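Local coordinates for protein 4-hydroxy-3-methylbut-2-enyl diphosphate reductase (Aquifex aeolicus, PDB 3DNF) that reduces (E)-4-hydroxy-3-methylbut-2-enyl diphosphate to isopentenyl and dimethylallyl diphosphate with an iron-sulfur cluster, the last step of the non-mevalonate isoprenoid pathway, at residues Arg18-Ser30 / Gly88-Lys100. Residues are numbered along the deposited sequence; the frame is centred on the assembly and turned at random. Where two conformers were deposited one is given.
Sequences RAVKLAEESLKES and GLKVIDATCPYVK. With F3S (Fe3-s4 cluster), chain E.
The R18 guanidinium is sandwiched between the P97 ring, whose CG lies 3.9 Å above one face and offset toward the rim, and L22 CD1, centred over the opposite face. At the edge and in plane sits a water that accepts from R18 NH1 (2.7 Å) and donates to A94 O, bridging helix and loop; T95 O comes to 3.1 Å from the same NH1, obliquely. The arginine reaches this slot with CG anti to the backbone N (chi1 170°), and the chain stays extended out to NE. With the guanidinium gone, as in an alanine here, P97 and L22 would probably face a gap and the bridging water would lose its donor on the helix. A94 CB touches both A19 CB (3.8 Å) and L22 CD1, which come to it roughly at right angles, methyl against methyl, where the two backbones run close. Farther along, I92 CD1 touches S26 CB and meets E29 OE2 (3.5 Å) from the opposite direction. At the far end K90, bent at chi3 (-77°), sends NZ to E29 O (2.8 Å) from above the carbonyl plane, with a long salt bridge to E29 OE1. D93 OD1 shapes the turn beyond the strand: it accepts from T95 N, an Asx turn, and on its syn lone pair from T95 OG1 (2.6 Å). The loop then reaches C96, whose SG binds the iron FE3 of the three-iron cluster (2.2 Å) and caps helix 97-111 by accepting from Y98 N, while the Y98 ring turns its edge to a cluster sulfide. Residues 18-26 of helix 14-26 run roughly antiparallel (153°) to 90-93, an outermost strand of a four-stranded parallel sheet, in one lobe of the trilobal IspH fold, whose central iron-sulfur site receives C96 from the loop following that strand.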
loop_
_atom_site.group_PDB
_atom_site.type_symbol
_atom_site.label_atom_id
_atom_site.label_comp_id
_atom_site.label_asym_id
_atom_site.label_seq_id
_atom_site.Cartn_x
_atom_site.Cartn_y
_atom_site.Cartn_z
ATOM N N ARG B 18 3.311 10.695 -30.016
ATOM C CA ARG B 18 2.901 12.106 -29.962
ATOM C C ARG B 18 4.130 13.033 -30.031
ATOM O O ARG B 18 4.124 14.010 -30.803
ATOM C CB ARG B 18 2.114 12.357 -28.672
ATOM C CG ARG B 18 1.830 13.803 -28.372
ATOM C CD ARG B 18 0.922 13.913 -27.157
ATOM N NE ARG B 18 0.604 15.316 -26.875
ATOM C CZ ARG B 18 1.359 16.138 -26.148
ATOM N NH1 ARG B 18 2.511 15.725 -25.636
ATOM N NH2 ARG B 18 0.935 17.386 -25.947
ATOM N N ALA B 19 5.177 12.723 -29.252
ATOM C CA ALA B 19 6.431 13.527 -29.284
ATOM C C ALA B 19 7.048 13.564 -30.692
ATOM O O ALA B 19 7.465 14.639 -31.172
ATOM C CB ALA B 19 7.431 13.040 -28.259
ATOM N N VAL B 20 7.093 12.394 -31.345
ATOM C CA VAL B 20 7.667 12.273 -32.715
ATOM C C VAL B 20 6.895 13.152 -33.693
ATOM O O VAL B 20 7.512 13.877 -34.491
ATOM C CB VAL B 20 7.795 10.799 -33.170
ATOM C CG1 VAL B 20 8.117 10.667 -34.650
ATOM C CG2 VAL B 20 8.876 10.138 -32.376
ATOM N N LYS B 21 5.574 13.078 -33.586
ATOM C CA LYS B 21 4.685 13.821 -34.467
ATOM C C LYS B 21 4.803 15.322 -34.209
ATOM O O LYS B 21 4.858 16.100 -35.152
ATOM C CB LYS B 21 3.234 13.333 -34.356
ATOM C CG LYS B 21 2.382 13.807 -35.527
ATOM C CD LYS B 21 1.360 12.774 -35.967
ATOM C CE LYS B 21 0.817 13.103 -37.368
ATOM N NZ LYS B 21 1.873 13.065 -38.427
ATOM N N LEU B 22 4.914 15.734 -32.943
ATOM C CA LEU B 22 5.110 17.149 -32.629
ATOM C C LEU B 22 6.437 17.641 -33.191
ATOM O O LEU B 22 6.560 18.769 -33.646
ATOM C CB LEU B 22 5.102 17.378 -31.098
ATOM C CG LEU B 22 3.720 17.268 -30.433
ATOM C CD1 LEU B 22 3.844 17.397 -28.939
ATOM C CD2 LEU B 22 2.716 18.326 -30.956
ATOM N N ALA B 23 7.450 16.792 -33.127
ATOM C CA ALA B 23 8.787 17.133 -33.629
ATOM C C ALA B 23 8.712 17.343 -35.145
ATOM O O ALA B 23 9.199 18.345 -35.680
ATOM C CB ALA B 23 9.757 15.985 -33.298
ATOM N N GLU B 24 8.066 16.411 -35.825
ATOM C CA GLU B 24 7.960 16.499 -37.278
ATOM C C GLU B 24 7.159 17.741 -37.659
ATOM O O GLU B 24 7.557 18.513 -38.592
ATOM C CB GLU B 24 7.359 15.219 -37.826
ATOM C CG GLU B 24 8.297 13.989 -37.730
ATOM C CD GLU B 24 7.539 12.679 -38.053
ATOM O OE1 GLU B 24 6.285 12.693 -38.170
ATOM O OE2 GLU B 24 8.185 11.611 -38.143
ATOM N N GLU B 25 6.060 17.964 -36.952
ATOM C CA GLU B 25 5.187 19.099 -37.299
ATOM C C GLU B 25 5.852 20.459 -37.054
ATOM O O GLU B 25 5.548 21.431 -37.775
ATOM C CB GLU B 25 3.809 19.001 -36.630
ATOM C CG GLU B 25 2.871 17.975 -37.302
ATOM C CD GLU B 25 1.730 18.584 -38.146
ATOM O OE1 GLU B 25 1.899 19.650 -38.786
ATOM O OE2 GLU B 25 0.645 17.956 -38.188
ATOM N N SER B 26 6.749 20.537 -36.086
ATOM C CA SER B 26 7.447 21.821 -35.759
ATOM C C SER B 26 8.289 22.365 -36.894
ATOM O O SER B 26 8.573 23.559 -36.939
ATOM C CB SER B 26 8.324 21.733 -34.511
ATOM O OG SER B 26 9.473 20.908 -34.694
ATOM N N LEU B 27 8.675 21.504 -37.838
ATOM C CA LEU B 27 9.441 21.954 -39.012
ATOM C C LEU B 27 8.648 23.005 -39.811
ATOM O O LEU B 27 9.263 23.852 -40.407
ATOM C CB LEU B 27 9.758 20.760 -39.903
ATOM C CG LEU B 27 10.818 19.821 -39.286
ATOM C CD1 LEU B 27 10.713 18.505 -40.124
ATOM C CD2 LEU B 27 12.177 20.422 -39.444
ATOM N N LYS B 28 7.312 22.921 -39.810
ATOM C CA LYS B 28 6.433 23.775 -40.588
ATOM C C LYS B 28 6.197 25.133 -39.954
ATOM O O LYS B 28 5.539 25.976 -40.541
ATOM C CB LYS B 28 5.094 23.078 -40.870
ATOM C CG LYS B 28 5.194 21.987 -41.941
ATOM C CD LYS B 28 3.986 21.064 -41.965
ATOM C CE LYS B 28 4.064 20.121 -43.168
ATOM N NZ LYS B 28 3.013 19.070 -43.030
ATOM N N GLU B 29 6.730 25.355 -38.759
ATOM C CA GLU B 29 6.548 26.640 -38.049
ATOM C C GLU B 29 7.890 27.199 -37.567
ATOM O O GLU B 29 7.944 28.269 -36.947
ATOM C CB GLU B 29 5.602 26.466 -36.833
ATOM C CG GLU B 29 6.114 25.418 -35.825
ATOM C CD GLU B 29 5.278 25.251 -34.520
ATOM O OE1 GLU B 29 4.941 26.276 -33.876
ATOM O OE2 GLU B 29 5.024 24.063 -34.116
ATOM N N SER B 30 8.979 26.485 -37.839
ATOM C CA SER B 30 10.288 26.877 -37.357
ATOM C C SER B 30 11.154 27.629 -38.360
ATOM O O SER B 30 11.646 27.063 -39.355
ATOM C CB SER B 30 11.039 25.633 -36.853
ATOM O OG SER B 30 10.367 25.121 -35.701
ATOM N N GLY B 88 15.493 32.681 -25.701
ATOM C CA GLY B 88 14.851 33.144 -26.934
ATOM C C GLY B 88 14.607 31.995 -27.884
ATOM O O GLY B 88 14.561 32.176 -29.101
ATOM N N LEU B 89 14.434 30.799 -27.333
ATOM C CA LEU B 89 14.174 29.636 -28.133
ATOM C C LEU B 89 12.668 29.416 -28.267
ATOM O O LEU B 89 11.917 29.703 -27.322
ATOM C CB LEU B 89 14.839 28.429 -27.470
ATOM C CG LEU B 89 16.348 28.457 -27.232
ATOM C CD1 LEU B 89 16.756 27.300 -26.296
ATOM C CD2 LEU B 89 17.077 28.381 -28.559
ATOM N N LYS B 90 12.219 28.925 -29.430
ATOM C CA LYS B 90 10.865 28.400 -29.530
ATOM C C LYS B 90 10.805 27.008 -28.894
ATOM O O LYS B 90 11.420 26.059 -29.406
ATOM C CB LYS B 90 10.407 28.351 -30.999
ATOM C CG LYS B 90 9.057 27.676 -31.199
ATOM C CD LYS B 90 8.611 27.709 -32.676
ATOM C CE LYS B 90 8.089 29.120 -33.006
ATOM N NZ LYS B 90 7.506 29.194 -34.380
ATOM N N VAL B 91 10.083 26.913 -27.780
ATOM C CA VAL B 91 10.078 25.714 -26.951
ATOM C C VAL B 91 8.791 24.980 -27.240
ATOM O O VAL B 91 7.679 25.508 -27.008
ATOM C CB VAL B 91 10.235 26.027 -25.439
ATOM C CG1 VAL B 91 10.142 24.691 -24.641
ATOM C CG2 VAL B 91 11.584 26.754 -25.183
ATOM N N ILE B 92 8.939 23.780 -27.788
ATOM C CA ILE B 92 7.819 22.864 -27.988
ATOM C C ILE B 92 7.798 21.816 -26.877
ATOM O O ILE B 92 8.725 21.017 -26.743
ATOM C CB ILE B 92 7.912 22.136 -29.338
ATOM C CG1 ILE B 92 8.296 23.103 -30.493
ATOM C CG2 ILE B 92 6.641 21.287 -29.617
ATOM C CD1 ILE B 92 7.203 23.613 -31.355
ATOM N N ASP B 93 6.710 21.800 -26.125
ATOM C CA ASP B 93 6.644 20.892 -24.988
ATOM C C ASP B 93 5.997 19.595 -25.430
ATOM O O ASP B 93 4.775 19.535 -25.514
ATOM C CB ASP B 93 5.859 21.472 -23.821
ATOM C CG ASP B 93 5.923 20.580 -22.579
ATOM O OD1 ASP B 93 6.682 19.584 -22.615
ATOM O OD2 ASP B 93 5.315 20.947 -21.555
ATOM N N ALA B 94 6.810 18.544 -25.598
ATOM C CA ALA B 94 6.293 17.241 -25.979
ATOM C C ALA B 94 6.328 16.248 -24.795
ATOM O O ALA B 94 6.265 15.047 -24.993
ATOM C CB ALA B 94 7.039 16.671 -27.188
ATOM N N THR B 95 6.438 16.758 -23.569
ATOM C CA THR B 95 6.228 15.918 -22.392
ATOM C C THR B 95 4.937 15.099 -22.513
ATOM O O THR B 95 3.886 15.631 -22.836
ATOM C CB THR B 95 6.120 16.795 -21.114
ATOM O OG1 THR B 95 7.264 17.628 -21.050
ATOM C CG2 THR B 95 6.077 15.897 -19.852
ATOM N N CYS B 96 5.021 13.794 -22.254
ATOM C CA CYS B 96 3.808 12.945 -22.299
ATOM C C CYS B 96 2.733 13.489 -21.333
ATOM O O CYS B 96 3.085 13.855 -20.191
ATOM C CB CYS B 96 4.160 11.484 -21.947
ATOM S SG CYS B 96 2.752 10.351 -22.100
ATOM N N PRO B 97 1.451 13.569 -21.775
ATOM C CA PRO B 97 0.319 13.958 -20.905
ATOM C C PRO B 97 0.319 13.138 -19.605
ATOM O O PRO B 97 -0.011 13.673 -18.548
ATOM C CB PRO B 97 -0.903 13.651 -21.775
ATOM C CG PRO B 97 -0.374 13.918 -23.172
ATOM C CD PRO B 97 0.963 13.264 -23.145
ATOM N N TYR B 98 0.766 11.879 -19.659
ATOM C CA TYR B 98 0.778 11.038 -18.441
ATOM C C TYR B 98 1.910 11.385 -17.496
ATOM O O TYR B 98 1.811 11.181 -16.300
ATOM C CB TYR B 98 0.765 9.549 -18.766
ATOM C CG TYR B 98 -0.387 9.230 -19.697
ATOM C CD1 TYR B 98 -1.647 9.800 -19.494
ATOM C CD2 TYR B 98 -0.211 8.409 -20.806
ATOM C CE1 TYR B 98 -2.705 9.552 -20.367
ATOM C CE2 TYR B 98 -1.266 8.146 -21.675
ATOM C CZ TYR B 98 -2.508 8.729 -21.446
ATOM O OH TYR B 98 -3.572 8.475 -22.292
ATOM N N VAL B 99 2.996 11.910 -18.040
ATOM C CA VAL B 99 4.089 12.438 -17.219
ATOM C C VAL B 99 3.649 13.750 -16.612
ATOM O O VAL B 99 3.883 13.985 -15.429
ATOM C CB VAL B 99 5.419 12.561 -18.058
ATOM C CG1 VAL B 99 6.499 13.360 -17.298
ATOM C CG2 VAL B 99 5.995 11.159 -18.412
ATOM N N LYS B 100 3.009 14.610 -17.398
ATOM C CA LYS B 100 2.415 15.817 -16.847
ATOM C C LYS B 100 1.442 15.547 -15.696
ATOM O O LYS B 100 1.354 16.329 -14.757
ATOM C CB LYS B 100 1.704 16.648 -17.902
ATOM C CG LYS B 100 2.621 17.358 -18.951
ATOM C CD LYS B 100 3.780 18.215 -18.347
ATOM C CE LYS B 100 3.294 19.233 -17.358
ATOM N NZ LYS B 100 4.432 19.970 -16.784
HETATM FE FE1 F3S E . 3.220 5.831 -21.055
HETATM FE FE3 F3S E . 3.628 8.383 -21.873
HETATM FE FE4 F3S E . 4.650 6.402 -22.925
HETATM S S1 F3S E . 3.761 7.587 -19.745
HETATM S S2 F3S E . 4.904 4.522 -21.869
HETATM S S3 F3S E . 2.514 6.758 -23.020
HETATM S S4 F3S E . 5.610 8.355 -23.037
HETATM O O HOH W 1 4.044 13.462 -25.742
#